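Local atomic coordinates of fructosyl amine: oxygen oxidoreductase (Aspergillus fumigatus, PDB entry 3DJE), a protein that oxidatively deglycates fructosyl amino acids (Amadori products), using FAD as its cofactor and molecular oxygen as the electron acceptor. Residues Asn120-Leu133 against Gly141-Ser153. Sequence-based numbering, arbitrary orientation.
Sequences NLVELTRPEQFRKL and GDFPGWKGYFARS
Val122 to Leu124 pair antiparallel with Gly148 to Phe150 through four backbone hydrogen bonds, Val122 and Phe150 bonding to each other in both directions, as do Leu124 and Gly148. Strand 147-151 also pairs with strand 96-100, so 122-124 extends that sheet before the chain turns into helix 127-131. The helix lays Phe130 against Phe143 and Trp146, and the three form an aromatic cluster. Phe130 CB sits over the centre of the Phe143 ring, 3.4 Å from the centroid, while the two rings are nearly parallel but strongly offset, planes 17° apart. Trp146 stands nearly upright to Phe130, planes at 81°, presenting the edge of its indole to the phenyl face; its NE1 bonds to Glu319 of helix 307-320. On strand 147-151 itself, the Phe150 ring takes Leu133 CD2 over its centre in a CH-pi contact, 3.7 Å from the centroid, and Leu124 CD1 packs on Phe150 CB at 3.5 Å. With CG anti to the backbone N (chi1 -178°), Phe150 sets its ring face against Leu133. On the other face of the sheet, Glu123 runs alongside Tyr149, carboxylate and ring almost perpendicular. From helix 127-131 the extended Arg131 reaches the loop before the strand: NE donates to Gly141 O at 2.9 Å, and NH2 makes a salt bridge to Asp142 OD1 at 3.2 Å, meeting its anti side out of the carboxylate plane. Apolar and aromatic packing thus seats the helix on the sheet, while Arg131 ties it to the loop leading into strand 147-151.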
ATOM      1  N   ASN A 120     -20.006   1.807  18.584  1.00 17.17           N
ATOM      2  CA  ASN A 120     -19.827   0.352  18.528  1.00 16.53           C
ATOM      3  C   ASN A 120     -18.450  -0.112  19.001  1.00 16.06           C
ATOM      4  O   ASN A 120     -18.274  -1.289  19.338  1.00 16.20           O
ATOM      5  CB  ASN A 120     -20.130  -0.208  17.135  1.00 16.19           C
ATOM      6  CG  ASN A 120     -21.576  -0.022  16.730  1.00 16.91           C
ATOM      7  OD1 ASN A 120     -22.450   0.158  17.579  1.00 16.74           O
ATOM      8  ND2 ASN A 120     -21.842  -0.076  15.422  1.00 18.26           N
ATOM      9  N   LEU A 121     -17.479   0.804  18.997  1.00 16.03           N
ATOM     10  CA  LEU A 121     -16.105   0.468  19.381  1.00 16.27           C
ATOM     11  C   LEU A 121     -16.019   0.101  20.854  1.00 16.52           C
ATOM     12  O   LEU A 121     -16.637   0.762  21.707  1.00 17.42           O
ATOM     13  CB  LEU A 121     -15.146   1.623  19.082  1.00 15.84           C
ATOM     14  CG  LEU A 121     -14.923   1.972  17.614  1.00 17.51           C
ATOM     15  CD1 LEU A 121     -14.139   3.273  17.499  1.00 17.76           C
ATOM     16  CD2 LEU A 121     -14.196   0.848  16.891  1.00 17.11           C
ATOM     17  N   VAL A 122     -15.262  -0.952  21.146  1.00 16.29           N
ATOM     18  CA  VAL A 122     -15.032  -1.383  22.518  1.00 17.04           C
ATOM     19  C   VAL A 122     -13.681  -0.830  22.943  1.00 17.13           C
ATOM     20  O   VAL A 122     -12.696  -1.016  22.243  1.00 16.62           O
ATOM     21  CB  VAL A 122     -15.065  -2.928  22.666  1.00 16.33           C
ATOM     22  CG1 VAL A 122     -14.926  -3.328  24.128  1.00 17.99           C
ATOM     23  CG2 VAL A 122     -16.363  -3.498  22.072  1.00 17.68           C
ATOM     24  N   GLU A 123     -13.642  -0.121  24.071  1.00 17.93           N
ATOM     25  CA  GLU A 123     -12.381   0.409  24.581  1.00 18.93           C
ATOM     26  C   GLU A 123     -11.667  -0.654  25.416  1.00 19.18           C
ATOM     27  O   GLU A 123     -12.271  -1.242  26.319  1.00 19.40           O
ATOM     28  CB  GLU A 123     -12.632   1.665  25.420  1.00 20.28           C
ATOM     29  CG  GLU A 123     -11.382   2.350  25.915  1.00 23.60           C
ATOM     30  CD  GLU A 123     -11.705   3.569  26.754  1.00 28.89           C
ATOM     31  OE1 GLU A 123     -12.339   4.511  26.219  1.00 30.94           O
ATOM     32  OE2 GLU A 123     -11.335   3.574  27.954  1.00 32.03           O
ATOM     33  N   LEU A 124     -10.393  -0.904  25.108  1.00 18.66           N
ATOM     34  CA  LEU A 124      -9.601  -1.903  25.830  1.00 19.37           C
ATOM     35  C   LEU A 124      -8.453  -1.222  26.550  1.00 19.44           C
ATOM     36  O   LEU A 124      -7.680  -0.483  25.933  1.00 19.13           O
ATOM     37  CB  LEU A 124      -9.038  -2.974  24.888  1.00 19.32           C
ATOM     38  CG  LEU A 124      -9.968  -3.987  24.215  1.00 20.03           C
ATOM     39  CD1 LEU A 124     -10.763  -3.382  23.115  1.00 23.29           C
ATOM     40  CD2 LEU A 124      -9.142  -5.143  23.652  1.00 20.38           C
ATOM     41  N   THR A 125      -8.341  -1.480  27.853  1.00 19.98           N
ATOM     42  CA  THR A 125      -7.326  -0.840  28.693  1.00 21.52           C
ATOM     43  C   THR A 125      -6.569  -1.823  29.590  1.00 21.78           C
ATOM     44  O   THR A 125      -5.577  -1.442  30.221  1.00 22.33           O
ATOM     45  CB  THR A 125      -7.954   0.239  29.611  1.00 21.83           C
ATOM     46  OG1 THR A 125      -8.989  -0.367  30.402  1.00 23.31           O
ATOM     47  CG2 THR A 125      -8.533   1.396  28.790  1.00 23.21           C
ATOM     48  N   ARG A 126      -7.041  -3.067  29.658  1.00 22.07           N
ATOM     49  CA  ARG A 126      -6.433  -4.093  30.521  1.00 23.02           C
ATOM     50  C   ARG A 126      -5.942  -5.276  29.694  1.00 22.43           C
ATOM     51  O   ARG A 126      -6.631  -5.682  28.758  1.00 22.16           O
ATOM     52  CB  ARG A 126      -7.451  -4.604  31.552  1.00 22.86           C
ATOM     53  CG  ARG A 126      -8.019  -3.542  32.486  1.00 24.79           C
ATOM     54  CD  ARG A 126      -8.942  -4.150  33.538  1.00 25.61           C
ATOM     55  NE  ARG A 126     -10.007  -4.987  32.974  1.00 30.36           N
ATOM     56  CZ  ARG A 126     -11.149  -4.530  32.459  1.00 32.11           C
ATOM     57  NH1 ARG A 126     -11.406  -3.223  32.409  1.00 34.43           N
ATOM     58  NH2 ARG A 126     -12.039  -5.389  31.982  1.00 33.21           N
ATOM     59  N   PRO A 127      -4.761  -5.838  30.039  1.00 22.47           N
ATOM     60  CA  PRO A 127      -4.213  -6.998  29.303  1.00 22.18           C
ATOM     61  C   PRO A 127      -5.213  -8.138  29.054  1.00 22.45           C
ATOM     62  O   PRO A 127      -5.272  -8.656  27.936  1.00 22.38           O
ATOM     63  CB  PRO A 127      -3.031  -7.447  30.172  1.00 22.36           C
ATOM     64  CG  PRO A 127      -2.574  -6.186  30.835  1.00 22.48           C
ATOM     65  CD  PRO A 127      -3.846  -5.395  31.109  1.00 22.43           C
ATOM     66  N   GLU A 128      -6.007  -8.510  30.062  1.00 22.27           N
ATOM     67  CA  GLU A 128      -7.002  -9.584  29.898  1.00 22.66           C
ATOM     68  C   GLU A 128      -8.004  -9.313  28.765  1.00 21.42           C
ATOM     69  O   GLU A 128      -8.497 -10.245  28.127  1.00 21.33           O
ATOM     70  CB  GLU A 128      -7.748  -9.858  31.213  1.00 22.81           C
ATOM     71  CG  GLU A 128      -8.619  -8.693  31.684  1.00 24.87           C
ATOM     72  CD  GLU A 128      -9.384  -8.984  32.967  1.00 26.45           C
ATOM     73  OE1 GLU A 128      -9.526 -10.175  33.336  1.00 31.69           O
ATOM     74  OE2 GLU A 128      -9.852  -8.006  33.606  1.00 31.82           O
ATOM     75  N   GLN A 129      -8.297  -8.039  28.514  1.00 19.86           N
ATOM     76  CA  GLN A 129      -9.245  -7.683  27.463  1.00 19.42           C
ATOM     77  C   GLN A 129      -8.657  -7.990  26.088  1.00 18.78           C
ATOM     78  O   GLN A 129      -9.372  -8.412  25.176  1.00 19.12           O
ATOM     79  CB  GLN A 129      -9.614  -6.209  27.533  1.00 19.01           C
ATOM     80  CG  GLN A 129     -10.494  -5.817  28.706  1.00 20.26           C
ATOM     81  CD  GLN A 129     -10.750  -4.326  28.688  1.00 21.61           C
ATOM     82  OE1 GLN A 129      -9.839  -3.534  28.894  1.00 22.65           O
ATOM     83  NE2 GLN A 129     -11.987  -3.934  28.410  1.00 25.44           N
ATOM     84  N   PHE A 130      -7.357  -7.763  25.954  1.00 18.19           N
ATOM     85  CA  PHE A 130      -6.657  -8.035  24.700  1.00 17.68           C
ATOM     86  C   PHE A 130      -6.574  -9.532  24.464  1.00 17.52           C
ATOM     87  O   PHE A 130      -6.792 -10.001  23.349  1.00 17.30           O
ATOM     88  CB  PHE A 130      -5.261  -7.409  24.714  1.00 17.37           C
ATOM     89  CG  PHE A 130      -5.277  -5.905  24.656  1.00 16.71           C
ATOM     90  CD1 PHE A 130      -5.282  -5.240  23.425  1.00 16.54           C
ATOM     91  CD2 PHE A 130      -5.311  -5.149  25.822  1.00 17.33           C
ATOM     92  CE1 PHE A 130      -5.312  -3.844  23.358  1.00 14.46           C
ATOM     93  CE2 PHE A 130      -5.333  -3.750  25.768  1.00 17.19           C
ATOM     94  CZ  PHE A 130      -5.344  -3.090  24.524  1.00 16.06           C
ATOM     95  N   ARG A 131      -6.282 -10.284  25.525  1.00 18.24           N
ATOM     96  CA  ARG A 131      -6.150 -11.741  25.395  1.00 18.65           C
ATOM     97  C   ARG A 131      -7.453 -12.381  24.947  1.00 18.83           C
ATOM     98  O   ARG A 131      -7.435 -13.381  24.227  1.00 19.45           O
ATOM     99  CB  ARG A 131      -5.695 -12.386  26.707  1.00 19.03           C
ATOM    100  CG  ARG A 131      -4.309 -11.994  27.112  1.00 19.38           C
ATOM    101  CD  ARG A 131      -3.773 -12.932  28.175  1.00 21.88           C
ATOM    102  NE  ARG A 131      -2.712 -12.254  28.899  1.00 24.36           N
ATOM    103  CZ  ARG A 131      -2.862 -11.644  30.070  1.00 25.14           C
ATOM    104  NH1 ARG A 131      -4.030 -11.666  30.709  1.00 24.88           N
ATOM    105  NH2 ARG A 131      -1.822 -11.031  30.616  1.00 25.13           N
ATOM    106  N   LYS A 132      -8.575 -11.798  25.366  1.00 19.07           N
ATOM    107  CA  LYS A 132      -9.896 -12.345  25.069  1.00 19.45           C
ATOM    108  C   LYS A 132     -10.343 -12.085  23.631  1.00 18.57           C
ATOM    109  O   LYS A 132     -11.438 -12.508  23.229  1.00 18.54           O
ATOM    110  CB  LYS A 132     -10.936 -11.791  26.054  1.00 20.74           C
ATOM    111  CG  LYS A 132     -10.912 -12.459  27.435  1.00 23.15           C
ATOM    112  CD  LYS A 132     -11.566 -11.584  28.503  1.00 27.38           C
ATOM    113  CE  LYS A 132     -11.444 -12.185  29.919  1.00 27.12           C
ATOM    114  NZ  LYS A 132     -12.618 -13.033  30.297  1.00 31.16           N
ATOM    115  N   LEU A 133      -9.515 -11.387  22.854  1.00 17.87           N
ATOM    116  CA  LEU A 133      -9.840 -11.156  21.433  1.00 17.85           C
ATOM    117  C   LEU A 133      -9.665 -12.414  20.572  1.00 18.46           C
ATOM    118  O   LEU A 133     -10.056 -12.445  19.398  1.00 18.81           O
ATOM    119  CB  LEU A 133      -9.002 -10.004  20.859  1.00 17.60           C
ATOM    120  CG  LEU A 133      -9.276  -8.609  21.432  1.00 17.71           C
ATOM    121  CD1 LEU A 133      -8.280  -7.599  20.865  1.00 17.52           C
ATOM    122  CD2 LEU A 133     -10.715  -8.171  21.186  1.00 18.64           C
ATOM    123  N   GLY A 141       0.316 -12.982  25.430  1.00 19.33           N
ATOM    124  CA  GLY A 141       1.176 -11.910  25.923  1.00 19.33           C
ATOM    125  C   GLY A 141       0.540 -10.972  26.931  1.00 19.27           C
ATOM    126  O   GLY A 141      -0.661 -11.059  27.217  1.00 19.03           O
ATOM    127  N   ASP A 142       1.360 -10.069  27.464  1.00 19.37           N
ATOM    128  CA  ASP A 142       0.926  -9.163  28.528  1.00 19.94           C
ATOM    129  C   ASP A 142       0.493  -7.787  28.033  1.00 19.36           C
ATOM    130  O   ASP A 142       0.041  -6.954  28.824  1.00 19.31           O
ATOM    131  CB  ASP A 142       2.024  -9.023  29.587  1.00 20.58           C
ATOM    132  CG  ASP A 142       2.207 -10.288  30.413  1.00 22.92           C
ATOM    133  OD1 ASP A 142       1.326 -11.174  30.384  1.00 25.59           O
ATOM    134  OD2 ASP A 142       3.253 -10.398  31.089  1.00 27.10           O
ATOM    135  N   PHE A 143       0.639  -7.543  26.727  1.00 18.72           N
ATOM    136  CA  PHE A 143       0.196  -6.284  26.114  1.00 18.44           C
ATOM    137  C   PHE A 143       0.545  -5.053  26.977  1.00 18.46           C
ATOM    138  O   PHE A 143      -0.333  -4.263  27.322  1.00 18.24           O
ATOM    139  CB  PHE A 143      -1.312  -6.353  25.847  1.00 17.84           C
ATOM    140  CG  PHE A 143      -1.702  -7.407  24.838  1.00 17.57           C
ATOM    141  CD1 PHE A 143      -1.856  -7.071  23.490  1.00 16.84           C
ATOM    142  CD2 PHE A 143      -1.920  -8.729  25.226  1.00 16.22           C
ATOM    143  CE1 PHE A 143      -2.220  -8.040  22.539  1.00 15.83           C
ATOM    144  CE2 PHE A 143      -2.290  -9.703  24.280  1.00 16.86           C
ATOM    145  CZ  PHE A 143      -2.438  -9.353  22.934  1.00 17.27           C
ATOM    146  N   PRO A 144       1.835  -4.896  27.331  1.00 19.01           N
ATOM    147  CA  PRO A 144       2.198  -3.897  28.344  1.00 19.63           C
ATOM    148  C   PRO A 144       1.935  -2.465  27.889  1.00 19.18           C
ATOM    149  O   PRO A 144       2.488  -2.007  26.885  1.00 20.17           O
ATOM    150  CB  PRO A 144       3.696  -4.135  28.568  1.00 19.60           C
ATOM    151  CG  PRO A 144       4.176  -4.810  27.332  1.00 20.63           C
ATOM    152  CD  PRO A 144       3.010  -5.606  26.797  1.00 19.39           C
ATOM    153  N   GLY A 145       1.071  -1.777  28.626  1.00 19.32           N
ATOM    154  CA  GLY A 145       0.706  -0.403  28.318  1.00 18.66           C
ATOM    155  C   GLY A 145      -0.200  -0.215  27.105  1.00 18.06           C
ATOM    156  O   GLY A 145      -0.513   0.920  26.753  1.00 18.57           O
ATOM    157  N   TRP A 146      -0.610  -1.304  26.449  1.00 17.08           N
ATOM    158  CA  TRP A 146      -1.503  -1.174  25.281  1.00 16.17           C
ATOM    159  C   TRP A 146      -2.863  -0.639  25.706  1.00 16.23           C
ATOM    160  O   TRP A 146      -3.436  -1.100  26.694  1.00 16.22           O
ATOM    161  CB  TRP A 146      -1.721  -2.520  24.590  1.00 15.26           C
ATOM    162  CG  TRP A 146      -0.571  -3.064  23.809  1.00 15.06           C
ATOM    163  CD1 TRP A 146       0.755  -3.080  24.170  1.00 15.81           C
ATOM    164  CD2 TRP A 146      -0.650  -3.737  22.550  1.00 15.25           C
ATOM    165  NE1 TRP A 146       1.502  -3.710  23.200  1.00 15.82           N
ATOM    166  CE2 TRP A 146       0.662  -4.123  22.195  1.00 16.47           C
ATOM    167  CE3 TRP A 146      -1.708  -4.038  21.674  1.00 16.25           C
ATOM    168  CZ2 TRP A 146       0.949  -4.799  20.996  1.00 15.75           C
ATOM    169  CZ3 TRP A 146      -1.423  -4.718  20.490  1.00 14.83           C
ATOM    170  CH2 TRP A 146      -0.112  -5.083  20.159  1.00 14.18           C
ATOM    171  N   LYS A 147      -3.369   0.337  24.958  1.00 15.90           N
ATOM    172  CA  LYS A 147      -4.710   0.841  25.130  1.00 16.17           C
ATOM    173  C   LYS A 147      -5.274   1.024  23.739  1.00 15.30           C
ATOM    174  O   LYS A 147      -4.580   1.524  22.849  1.00 14.91           O
ATOM    175  CB  LYS A 147      -4.697   2.197  25.827  1.00 16.83           C
ATOM    176  CG  LYS A 147      -6.082   2.696  26.189  1.00 20.91           C
ATOM    177  CD  LYS A 147      -6.051   4.083  26.816  1.00 26.10           C
ATOM    178  CE  LYS A 147      -7.466   4.624  26.992  1.00 27.98           C
ATOM    179  NZ  LYS A 147      -8.069   5.061  25.707  1.00 31.76           N
ATOM    180  N   GLY A 148      -6.525   0.655  23.535  1.00 14.83           N
ATOM    181  CA  GLY A 148      -7.052   0.792  22.186  1.00 14.69           C
ATOM    182  C   GLY A 148      -8.531   0.595  22.039  1.00 14.50           C
ATOM    183  O   GLY A 148      -9.272   0.557  23.034  1.00 14.10           O
ATOM    184  N   TYR A 149      -8.942   0.462  20.781  1.00 14.26           N
ATOM    185  CA  TYR A 149     -10.349   0.355  20.408  1.00 14.92           C
ATOM    186  C   TYR A 149     -10.561  -0.818  19.479  1.00 14.83           C
ATOM    187  O   TYR A 149      -9.862  -0.950  18.468  1.00 14.77           O
ATOM    188  CB  TYR A 149     -10.815   1.633  19.718  1.00 16.53           C
ATOM    189  CG  TYR A 149     -10.693   2.839  20.607  1.00 18.64           C
ATOM    190  CD1 TYR A 149     -11.635   3.080  21.609  1.00 20.07           C
ATOM    191  CD2 TYR A 149      -9.619   3.721  20.473  1.00 20.16           C
ATOM    192  CE1 TYR A 149     -11.514   4.190  22.454  1.00 22.20           C
ATOM    193  CE2 TYR A 149      -9.491   4.828  21.307  1.00 22.23           C
ATOM    194  CZ  TYR A 149     -10.439   5.055  22.290  1.00 20.96           C
ATOM    195  OH  TYR A 149     -10.299   6.163  23.104  1.00 23.26           O
ATOM    196  N   PHE A 150     -11.529  -1.665  19.820  1.00 13.86           N
ATOM    197  CA  PHE A 150     -11.841  -2.836  19.009  1.00 13.19           C
ATOM    198  C   PHE A 150     -13.096  -2.628  18.177  1.00 13.29           C
ATOM    199  O   PHE A 150     -14.159  -2.325  18.720  1.00 12.83           O
ATOM    200  CB  PHE A 150     -11.987  -4.085  19.892  1.00 13.73           C
ATOM    201  CG  PHE A 150     -12.260  -5.354  19.122  1.00 14.52           C
ATOM    202  CD1 PHE A 150     -11.380  -5.799  18.128  1.00 14.52           C
ATOM    203  CD2 PHE A 150     -13.396  -6.122  19.401  1.00 16.59           C
ATOM    204  CE1 PHE A 150     -11.639  -6.979  17.414  1.00 15.13           C
ATOM    205  CE2 PHE A 150     -13.661  -7.317  18.690  1.00 17.13           C
ATOM    206  CZ  PHE A 150     -12.781  -7.743  17.698  1.00 16.94           C
ATOM    207  N   ALA A 151     -12.959  -2.774  16.863  1.00 12.22           N
ATOM    208  CA  ALA A 151     -14.097  -2.769  15.958  1.00 12.98           C
ATOM    209  C   ALA A 151     -14.432  -4.234  15.720  1.00 13.26           C
ATOM    210  O   ALA A 151     -13.637  -4.989  15.147  1.00 13.13           O
ATOM    211  CB  ALA A 151     -13.760  -2.056  14.643  1.00 13.77           C
ATOM    212  N   ARG A 152     -15.609  -4.637  16.183  1.00 13.57           N
ATOM    213  CA  ARG A 152     -16.032  -6.038  16.091  1.00 15.04           C
ATOM    214  C   ARG A 152     -16.256  -6.497  14.651  1.00 15.82           C
ATOM    215  O   ARG A 152     -16.050  -7.677  14.320  1.00 16.57           O
ATOM    216  CB  ARG A 152     -17.317  -6.265  16.889  1.00 15.40           C
ATOM    217  CG  ARG A 152     -17.219  -5.871  18.372  1.00 16.38           C
ATOM    218  CD  ARG A 152     -18.547  -6.173  19.037  1.00 17.27           C
ATOM    219  NE  ARG A 152     -18.652  -5.837  20.458  1.00 16.82           N
ATOM    220  CZ  ARG A 152     -18.531  -6.719  21.448  1.00 16.90           C
ATOM    221  NH1 ARG A 152     -18.241  -7.986  21.178  1.00 16.82           N
ATOM    222  NH2 ARG A 152     -18.689  -6.333  22.711  1.00 15.62           N
ATOM    223  N   SER A 153     -16.721  -5.569  13.821  1.00 16.08           N
ATOM    224  CA  SER A 153     -16.986  -5.817  12.406  1.00 16.70           C
ATOM    225  C   SER A 153     -16.879  -4.493  11.669  1.00 16.26           C
ATOM    226  O   SER A 153     -16.613  -3.468  12.294  1.00 16.43           O
ATOM    227  CB  SER A 153     -18.381  -6.414  12.231  1.00 17.06           C
ATOM    228  OG  SER A 153     -19.364  -5.480  12.636  1.00 19.10           O
TER
HETATM  229  O   HOH W   1     -19.803  -3.151  20.787  1.00 19.20           O
HETATM  230  O   HOH W   2     -17.489  -2.487  16.908  1.00 21.82           O
HETATM  231  O   HOH W   3      -3.478   0.468  29.291  1.00 45.55           O